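Local coordinates for salicylaldehyde dehydrogenase NahF (Pseudomonas putida, PDB 4JZ6), which probably catalyses the NAD-dependent oxidation of salicylaldehyde to salicylate, a step of naphthalene degradation, as a member of the aldehyde dehydrogenase family, at residues A[272-277]-A[452-457]; A[384-389]-A[401-406]; A[416-421]-A[443-448]. One frame throughout, in Å; residues are numbered along the deposited sequence.

Contact 1: residues A[272-277]-A[452-457]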
loop_
_atom_site.group_PDB
_atom_site.type_symbol
_atom_site.label_atom_id
_atom_site.label_comp_id
_atom_site.label_asym_id
_atom_site.label_seq_id
_atom_site.Cartn_x
_atom_site.Cartn_y
_atom_site.Cartn_z
ATOM N N SER A 272 -13.823 9.501 15.103
ATOM C CA SER A 272 -14.410 8.248 15.559
ATOM C C SER A 272 -15.722 8.411 16.325
ATOM O O SER A 272 -15.770 9.081 17.358
ATOM C CB SER A 272 -13.387 7.489 16.395
ATOM O OG SER A 272 -12.299 7.097 15.579
ATOM N N PRO A 273 -16.795 7.785 15.811
ATOM C CA PRO A 273 -18.140 7.954 16.366
ATOM C C PRO A 273 -18.541 6.836 17.324
ATOM O O PRO A 273 -18.111 5.690 17.168
ATOM C CB PRO A 273 -19.021 7.879 15.118
ATOM C CG PRO A 273 -18.296 6.886 14.237
ATOM C CD PRO A 273 -16.816 7.003 14.560
ATOM N N LEU A 274 -19.361 7.177 18.312
ATOM C CA LEU A 274 -20.055 6.166 19.091
ATOM C C LEU A 274 -21.520 6.183 18.671
ATOM O O LEU A 274 -22.229 7.175 18.879
ATOM C CB LEU A 274 -19.917 6.432 20.590
ATOM C CG LEU A 274 -20.253 5.261 21.520
ATOM C CD1 LEU A 274 -19.206 4.172 21.378
ATOM C CD2 LEU A 274 -20.370 5.699 22.967
ATOM N N ILE A 275 -21.968 5.095 18.051
ATOM C CA ILE A 275 -23.361 4.990 17.630
ATOM C C ILE A 275 -24.231 4.421 18.751
ATOM O O ILE A 275 -24.062 3.270 19.173
ATOM C CB ILE A 275 -23.513 4.112 16.380
ATOM C CG1 ILE A 275 -22.636 4.647 15.242
ATOM C CG2 ILE A 275 -24.971 4.049 15.962
ATOM C CD1 ILE A 275 -22.665 3.807 13.990
ATOM N N VAL A 276 -25.159 5.243 19.232
ATOM C CA VAL A 276 -26.067 4.846 20.296
ATOM C C VAL A 276 -27.464 4.681 19.719
ATOM O O VAL A 276 -28.165 5.664 19.507
ATOM C CB VAL A 276 -26.087 5.899 21.417
ATOM C CG1 VAL A 276 -26.882 5.408 22.601
ATOM C CG2 VAL A 276 -24.673 6.239 21.838
ATOM N N LEU A 277 -27.856 3.437 19.452
ATOM C CA LEU A 277 -29.151 3.148 18.830
ATOM C C LEU A 277 -30.260 3.320 19.853
ATOM O O LEU A 277 -29.982 3.524 21.032
ATOM C CB LEU A 277 -29.176 1.735 18.237
ATOM C CG LEU A 277 -28.033 1.379 17.277
ATOM C CD1 LEU A 277 -27.978 -0.106 17.022
ATOM C CD2 LEU A 277 -28.157 2.129 15.968
ATOM N N GLY A 452 -18.840 -1.420 22.721
ATOM C CA GLY A 452 -17.543 -1.059 23.261
ATOM C C GLY A 452 -17.164 0.371 22.923
ATOM O O GLY A 452 -17.791 0.996 22.069
ATOM N N SER A 453 -16.138 0.895 23.586
ATOM C CA SER A 453 -15.694 2.260 23.321
ATOM C C SER A 453 -14.989 2.347 21.972
ATOM O O SER A 453 -14.688 1.325 21.354
ATOM C CB SER A 453 -14.757 2.750 24.428
ATOM O OG SER A 453 -13.434 2.278 24.234
ATOM N N THR A 454 -14.712 3.570 21.526
ATOM C CA THR A 454 -13.963 3.778 20.287
ATOM C C THR A 454 -12.458 3.718 20.513
ATOM O O THR A 454 -11.689 3.680 19.557
ATOM C CB THR A 454 -14.267 5.149 19.648
ATOM O OG1 THR A 454 -13.589 6.181 20.384
ATOM C CG2 THR A 454 -15.774 5.411 19.605
ATOM N N VAL A 455 -12.040 3.725 21.776
ATOM C CA VAL A 455 -10.616 3.749 22.107
ATOM C C VAL A 455 -10.107 2.370 22.539
ATOM O O VAL A 455 -10.038 2.049 23.738
ATOM C CB VAL A 455 -10.303 4.826 23.174
ATOM C CG1 VAL A 455 -8.824 4.835 23.536
ATOM C CG2 VAL A 455 -10.728 6.189 22.672
ATOM N N GLN A 456 -9.771 1.546 21.550
ATOM C CA GLN A 456 -9.230 0.213 21.812
ATOM C C GLN A 456 -8.085 -0.095 20.855
ATOM O O GLN A 456 -8.046 0.407 19.732
ATOM C CB GLN A 456 -10.324 -0.853 21.682
ATOM C CG GLN A 456 -11.491 -0.658 22.637
ATOM C CD GLN A 456 -12.599 -1.678 22.444
ATOM O OE1 GLN A 456 -12.345 -2.875 22.300
ATOM N NE2 GLN A 456 -13.840 -1.207 22.444
ATOM N N ASN A 457 -7.149 -0.916 21.321
ATOM C CA ASN A 457 -6.025 -1.368 20.510
ATOM C C ASN A 457 -5.363 -2.556 21.166
ATOM O O ASN A 457 -4.892 -2.470 22.302
ATOM C CB ASN A 457 -4.999 -0.253 20.295
ATOM C CG ASN A 457 -3.864 -0.653 19.345
ATOM O OD1 ASN A 457 -2.720 -0.215 19.516
ATOM N ND2 ASN A 457 -4.172 -1.474 18.350
#

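Contact 2: residues A[384-389]-A[401-406]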
loop_
_atom_site.group_PDB
_atom_site.type_symbol
_atom_site.label_atom_id
_atom_site.label_comp_id
_atom_site.label_asym_id
_atom_site.label_seq_id
_atom_site.Cartn_x
_atom_site.Cartn_y
_atom_site.Cartn_z
ATOM N N ASP A 384 -24.238 19.773 21.642
ATOM C CA ASP A 384 -25.407 19.007 21.221
ATOM C C ASP A 384 -26.065 19.667 20.011
ATOM O O ASP A 384 -25.847 20.855 19.751
ATOM C CB ASP A 384 -26.417 18.916 22.365
ATOM C CG ASP A 384 -27.476 17.847 22.132
ATOM O OD1 ASP A 384 -27.510 17.259 21.028
ATOM O OD2 ASP A 384 -28.281 17.603 23.055
ATOM N N HIS A 385 -26.881 18.897 19.290
ATOM C CA HIS A 385 -27.554 19.372 18.081
ATOM C C HIS A 385 -26.563 19.908 17.057
ATOM O O HIS A 385 -26.752 20.989 16.497
ATOM C CB HIS A 385 -28.595 20.440 18.406
ATOM C CG HIS A 385 -29.544 20.045 19.489
ATOM N ND1 HIS A 385 -30.576 19.156 19.288
ATOM C CD2 HIS A 385 -29.620 20.424 20.790
ATOM C CE1 HIS A 385 -31.246 19.000 20.414
ATOM N NE2 HIS A 385 -30.688 19.759 21.341
ATOM N N VAL A 386 -25.497 19.147 16.833
ATOM C CA VAL A 386 -24.535 19.466 15.794
ATOM C C VAL A 386 -25.058 18.948 14.453
ATOM O O VAL A 386 -25.597 17.844 14.367
ATOM C CB VAL A 386 -23.152 18.880 16.132
ATOM C CG1 VAL A 386 -22.219 18.950 14.940
ATOM C CG2 VAL A 386 -22.567 19.621 17.323
ATOM N N LYS A 387 -24.920 19.766 13.416
ATOM C CA LYS A 387 -25.488 19.453 12.114
ATOM C C LYS A 387 -24.419 19.509 11.019
ATOM O O LYS A 387 -23.333 20.057 11.218
ATOM C CB LYS A 387 -26.638 20.418 11.802
ATOM C CG LYS A 387 -27.835 20.317 12.745
ATOM C CD LYS A 387 -28.631 19.034 12.495
ATOM C CE LYS A 387 -30.094 19.149 12.949
ATOM N NZ LYS A 387 -30.299 18.903 14.412
ATOM N N SER A 388 -24.745 18.955 9.855
ATOM C CA SER A 388 -23.766 18.738 8.788
ATOM C C SER A 388 -23.164 20.005 8.175
ATOM O O SER A 388 -22.192 19.929 7.424
ATOM C CB SER A 388 -24.368 17.850 7.692
ATOM O OG SER A 388 -25.691 18.249 7.373
ATOM N N ASP A 389 -23.730 21.165 8.497
ATOM C CA ASP A 389 -23.217 22.422 7.957
ATOM C C ASP A 389 -22.138 23.039 8.846
ATOM O O ASP A 389 -21.477 24.005 8.457
ATOM C CB ASP A 389 -24.353 23.428 7.724
ATOM C CG ASP A 389 -24.963 23.935 9.016
ATOM O OD1 ASP A 389 -24.960 23.186 10.015
ATOM O OD2 ASP A 389 -25.451 25.087 9.033
ATOM N N ILE A 401 -13.154 17.914 23.897
ATOM C CA ILE A 401 -14.442 18.351 23.385
ATOM C C ILE A 401 -14.978 17.247 22.481
ATOM O O ILE A 401 -14.201 16.510 21.873
ATOM C CB ILE A 401 -14.324 19.689 22.614
ATOM C CG1 ILE A 401 -15.701 20.184 22.168
ATOM C CG2 ILE A 401 -13.384 19.552 21.433
ATOM C CD1 ILE A 401 -15.676 21.516 21.438
ATOM N N THR A 402 -16.300 17.112 22.425
ATOM C CA THR A 402 -16.934 16.112 21.579
ATOM C C THR A 402 -18.353 16.557 21.199
ATOM O O THR A 402 -18.961 17.382 21.893
ATOM C CB THR A 402 -16.939 14.725 22.260
ATOM O OG1 THR A 402 -17.166 13.705 21.279
ATOM C CG2 THR A 402 -18.003 14.650 23.348
ATOM N N VAL A 403 -18.869 16.024 20.089
ATOM C CA VAL A 403 -20.154 16.475 19.553
ATOM C C VAL A 403 -21.233 15.391 19.491
ATOM O O VAL A 403 -20.948 14.214 19.250
ATOM C CB VAL A 403 -20.004 17.110 18.152
ATOM C CG1 VAL A 403 -19.008 18.252 18.193
ATOM C CG2 VAL A 403 -19.588 16.071 17.127
ATOM N N VAL A 404 -22.474 15.809 19.716
ATOM C CA VAL A 404 -23.621 14.919 19.618
ATOM C C VAL A 404 -24.405 15.199 18.341
ATOM O O VAL A 404 -24.873 16.319 18.122
ATOM C CB VAL A 404 -24.574 15.081 20.818
ATOM C CG1 VAL A 404 -25.592 13.966 20.835
ATOM C CG2 VAL A 404 -23.792 15.098 22.114
ATOM N N ILE A 405 -24.535 14.183 17.492
ATOM C CA ILE A 405 -25.405 14.282 16.330
ATOM C C ILE A 405 -26.598 13.361 16.530
ATOM O O ILE A 405 -26.439 12.154 16.713
ATOM C CB ILE A 405 -24.685 13.890 15.036
ATOM C CG1 ILE A 405 -23.361 14.647 14.916
ATOM C CG2 ILE A 405 -25.580 14.172 13.846
ATOM C CD1 ILE A 405 -22.422 14.072 13.881
ATOM N N ARG A 406 -27.791 13.939 16.523
ATOM C CA ARG A 406 -29.002 13.162 16.715
ATOM C C ARG A 406 -29.483 12.624 15.377
ATOM O O ARG A 406 -29.286 13.256 14.337
ATOM C CB ARG A 406 -30.081 14.017 17.374
ATOM C CG ARG A 406 -29.770 14.382 18.812
ATOM C CD ARG A 406 -30.517 15.621 19.256
ATOM N NE ARG A 406 -30.212 15.961 20.641
ATOM C CZ ARG A 406 -31.063 15.832 21.653
ATOM N NH1 ARG A 406 -30.685 16.167 22.880
ATOM N NH2 ARG A 406 -32.295 15.380 21.443
HETATM O O HOH W 1 -27.986 16.635 15.742
#

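Contact 3: residues A[416-421]-A[443-448]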
loop_
_atom_site.group_PDB
_atom_site.type_symbol
_atom_site.label_atom_id
_atom_site.label_comp_id
_atom_site.label_asym_id
_atom_site.label_seq_id
_atom_site.Cartn_x
_atom_site.Cartn_y
_atom_site.Cartn_z
ATOM N N ILE A 416 -24.894 8.730 8.611
ATOM C CA ILE A 416 -24.111 9.726 9.336
ATOM C C ILE A 416 -22.711 9.221 9.677
ATOM O O ILE A 416 -21.732 9.955 9.557
ATOM C CB ILE A 416 -24.836 10.178 10.615
ATOM C CG1 ILE A 416 -26.161 10.847 10.251
ATOM C CG2 ILE A 416 -23.965 11.126 11.433
ATOM C CD1 ILE A 416 -27.021 11.171 11.435
ATOM N N ALA A 417 -22.607 7.964 10.086
ATOM C CA ALA A 417 -21.298 7.396 10.366
ATOM C C ALA A 417 -20.482 7.337 9.081
ATOM O O ALA A 417 -19.311 7.710 9.057
ATOM C CB ALA A 417 -21.428 6.018 10.988
ATOM N N ASN A 418 -21.115 6.884 8.006
ATOM C CA ASN A 418 -20.423 6.709 6.737
ATOM C C ASN A 418 -20.144 8.005 5.974
ATOM O O ASN A 418 -19.391 8.002 4.996
ATOM C CB ASN A 418 -21.178 5.721 5.848
ATOM C CG ASN A 418 -20.798 4.280 6.127
ATOM O OD1 ASN A 418 -19.775 4.010 6.753
ATOM N ND2 ASN A 418 -21.612 3.348 5.652
ATOM N N ASP A 419 -20.738 9.111 6.410
ATOM C CA ASP A 419 -20.523 10.371 5.702
ATOM C C ASP A 419 -19.278 11.130 6.189
ATOM O O ASP A 419 -18.926 12.180 5.653
ATOM C CB ASP A 419 -21.790 11.239 5.701
ATOM C CG ASP A 419 -21.771 12.338 6.758
ATOM O OD1 ASP A 419 -22.307 13.434 6.465
ATOM O OD2 ASP A 419 -21.248 12.118 7.876
ATOM N N SER A 420 -18.619 10.595 7.210
ATOM C CA SER A 420 -17.347 11.150 7.652
ATOM C C SER A 420 -16.287 10.949 6.582
ATOM O O SER A 420 -16.321 9.981 5.825
ATOM C CB SER A 420 -16.884 10.486 8.949
ATOM O OG SER A 420 -15.611 10.972 9.340
ATOM N N VAL A 421 -15.335 11.869 6.535
ATOM C CA VAL A 421 -14.219 11.763 5.609
ATOM C C VAL A 421 -13.159 10.823 6.185
ATOM O O VAL A 421 -12.222 10.425 5.491
ATOM C CB VAL A 421 -13.617 13.162 5.314
ATOM C CG1 VAL A 421 -12.586 13.554 6.371
ATOM C CG2 VAL A 421 -13.029 13.196 3.924
ATOM N N ILE A 443 -20.739 0.101 8.312
ATOM C CA ILE A 443 -19.957 1.333 8.464
ATOM C C ILE A 443 -18.501 1.180 8.010
ATOM O O ILE A 443 -17.906 0.105 8.131
ATOM C CB ILE A 443 -20.011 1.901 9.907
ATOM C CG1 ILE A 443 -19.466 0.891 10.915
ATOM C CG2 ILE A 443 -21.436 2.309 10.270
ATOM C CD1 ILE A 443 -19.609 1.341 12.348
ATOM N N GLU A 444 -17.943 2.271 7.490
ATOM C CA GLU A 444 -16.634 2.255 6.836
ATOM C C GLU A 444 -15.486 2.596 7.794
ATOM O O GLU A 444 -14.894 3.677 7.725
ATOM C CB GLU A 444 -16.653 3.203 5.632
ATOM C CG GLU A 444 -17.577 2.733 4.508
ATOM C CD GLU A 444 -18.111 3.869 3.647
ATOM O OE1 GLU A 444 -18.082 5.035 4.090
ATOM O OE2 GLU A 444 -18.573 3.591 2.521
ATOM N N TYR A 445 -15.180 1.663 8.690
ATOM C CA TYR A 445 -14.215 1.915 9.758
ATOM C C TYR A 445 -13.230 0.762 9.929
ATOM O O TYR A 445 -13.593 -0.408 9.790
ATOM C CB TYR A 445 -14.948 2.234 11.074
ATOM C CG TYR A 445 -15.612 3.593 11.024
ATOM C CD1 TYR A 445 -15.000 4.709 11.587
ATOM C CD2 TYR A 445 -16.828 3.770 10.372
ATOM C CE1 TYR A 445 -15.590 5.955 11.513
ATOM C CE2 TYR A 445 -17.425 5.011 10.295
ATOM C CZ TYR A 445 -16.805 6.099 10.868
ATOM O OH TYR A 445 -17.399 7.338 10.794
ATOM N N GLY A 446 -11.977 1.104 10.206
ATOM C CA GLY A 446 -10.957 0.101 10.428
ATOM C C GLY A 446 -11.222 -0.698 11.689
ATOM O O GLY A 446 -10.863 -1.872 11.769
ATOM N N CYS A 447 -11.845 -0.057 12.676
ATOM C CA CYS A 447 -12.189 -0.719 13.931
ATOM C C CYS A 447 -13.649 -0.469 14.302
ATOM O O CYS A 447 -14.089 0.684 14.378
ATOM C CB CYS A 447 -11.288 -0.219 15.054
ATOM S SG CYS A 447 -9.536 -0.193 14.632
ATOM N N VAL A 448 -14.395 -1.550 14.531
ATOM C CA VAL A 448 -15.788 -1.461 14.973
ATOM C C VAL A 448 -15.968 -2.229 16.284
ATOM O O VAL A 448 -15.608 -3.405 16.379
ATOM C CB VAL A 448 -16.759 -2.022 13.912
ATOM C CG1 VAL A 448 -18.175 -2.038 14.441
ATOM C CG2 VAL A 448 -16.678 -1.201 12.642
HETATM O O HOH W 2 -14.485 8.937 11.097
#

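Contact 1: residues A[272-277]-A[452-457]
Thr454 lies against Ser272, Pro273 and Leu274, and its methyl carbon CG2 rests 3.4 Å from the backbone O of Pro273. The same methyl makes an apolar contact with Leu274, whose CD1 is 4.1 Å from Thr454 CG2, the two side chains crossing obliquely. Leu274 has CG anti to its backbone N (chi1 -164°), and its CD1 also lies 3.5 Å from the carbonyl O of Gly452. At the other end Ser272 adds a plain carbon contact, its CB 4.1 Å from CB of Thr454.

No hydrogen bond joins 272-277 to 452-457; the polar groups are bonded to other partners. Thr454 OG1 is hydrogen-bonded to Met302 O, a residue of the salicylaldehyde pocket, and to Thr304 OG1, while Ser272 OG is bonded to Ser425 N.

Within the loop, which follows strand 447-450 of the seven-stranded sheet, Ser453 forms an ST turn: its OG accepts from Val455 N at 3.2 Å. Gln456 NE2 donates to Ser453 O over 2.9 Å, and also bonds Glu492 of the second subunit. This side-chain bond folds the loop back on itself, and Asn457, just beyond, touches a bound salicylaldehyde.

Carbon atoms and carbonyl oxygens thus make up the buried join, while the hydroxyls of Ser272 and Thr454 are bonded to other residues of the same chain, so the loop is fixed in place by bonds that lie beside the contact and not across it.

Contact 2: residues A[384-389]-A[401-406]
Val386 N donates to Val404 O across the two segments at 3.2 Å, where 384-389 follows on from strand 381-384 alongside strand 401-407. Two residues on, the gap is spanned by a water, which donates to Val386 O and accepts from Arg406 N at 2.8 Å.

The chief side-chain link is a bidentate salt bridge. Arg406 presents its guanidinium side-on, NE bonding Asp384 OD1 at 3.0 Å and NH1 bonding Asp384 OD2 at 2.8 Å. The second bond uses the syn lone pair of OD2, and the carboxylate and guanidinium planes are only 25° apart. Arg406 reaches this position with its chain extended from CG to NE, while Asp384 has CG anti to the backbone N (chi1 -165°). NH1 also forms a salt bridge with Asp315 on helix 311-327, so the arginine ties the strand pair to that helix, and two acids are likely to stabilise its charge.

Strand 401-407 runs parallel to both 381-384 and 306-310 in the seven-stranded mixed sheet of the alpha/beta fold, with helix 311-327 packed against it. The contact lies away from the annotated sites.

Over one face of the guanidinium, offset toward its rim, lies CE1 of His385, 3.2 Å from Arg406 NE, with ring and guanidinium planes 20° apart. On the apolar side Val386 stands toward the strand and crosses Val403 at about a right angle, CG2 of Val386 meeting CB of Val403 at 3.7 Å. Val386 O rests 3.7 Å from CG2 of Ile405.

Contact 3: residues A[416-421]-A[443-448]
Asn418 and Tyr445 reach across between the end of helix 410-418 and the turn that leads from helix 433-442 into strand 447-450, in the alpha/beta domain built on the seven-stranded sheet. Glu444 is the centre of an inverse gamma turn, and the amide of Asn418 crosses its side chain at about a right angle, the amide and carboxylate planes 36° apart. OD1 of Asn418 accepts from Glu444 N at 2.6 Å, with the donor in the carbonyl plane and the N-H bent to 140°; the same oxygen lies 3.2 Å from CA of Ile443. ND2 of Asn418 is bonded to Ser442 O, so one amide holds both the end of helix 433-442 and the turn after it. An alanine here would remove both bonds and would probably leave Glu444 N and Ser442 O without these mates, letting the turn shift away from the helix end.

Glu444 OE1 lies 3.3 Å from Asn418 OD1, two acceptors that do not bond, and OE1 forms its salt bridge with Lys467, which also bonds Ser420 O; this lysine is likely to offset the crowding of oxygens here. Ile443 O is bonded to Lys487 of the second subunit, placing the turn beside the dimer interface.

Deeper in, Ala417 points its CB at the turn, 3.8 Å from CG2 of Ile443, which stands anti to its own carbonyl carbon, and 4.2 Å from CE2 of Tyr445. The tyrosine comes edge-on to the last turn of the helix, with Ala417 O in the plane of the ring. Its hydroxyl donates to Ala417 O at 2.6 Å, tilted 30° from the carbonyl plane. Ser420 OG is hydrogen-bonded to Asp394, and a water donates to Ser420 OG at 2.9 Å and weakly to Tyr445 OH.

All three contacts belong to the seven-stranded sheet and its flanking helices. Contact 1 closes the longest loop of chain, and contacts 2 and 3 are nested inside it in series, with strand 401-407 running on into helix 410-418. Contacts 1 and 3 have centres about 11 Å apart and touch: Pro273 CD meets Tyr445 CE1 at 3.4 Å. Contact 2 is about 16 Å from each, centre to centre, but joins contact 3 by packing of Ile405 on Ile416. Contacts 1 and 3 both reach the second subunit, where the sheet continues through strand 447-450, so this part of the sheet lies between a bound salicylaldehyde, touched by Asn457, and the dimer interface.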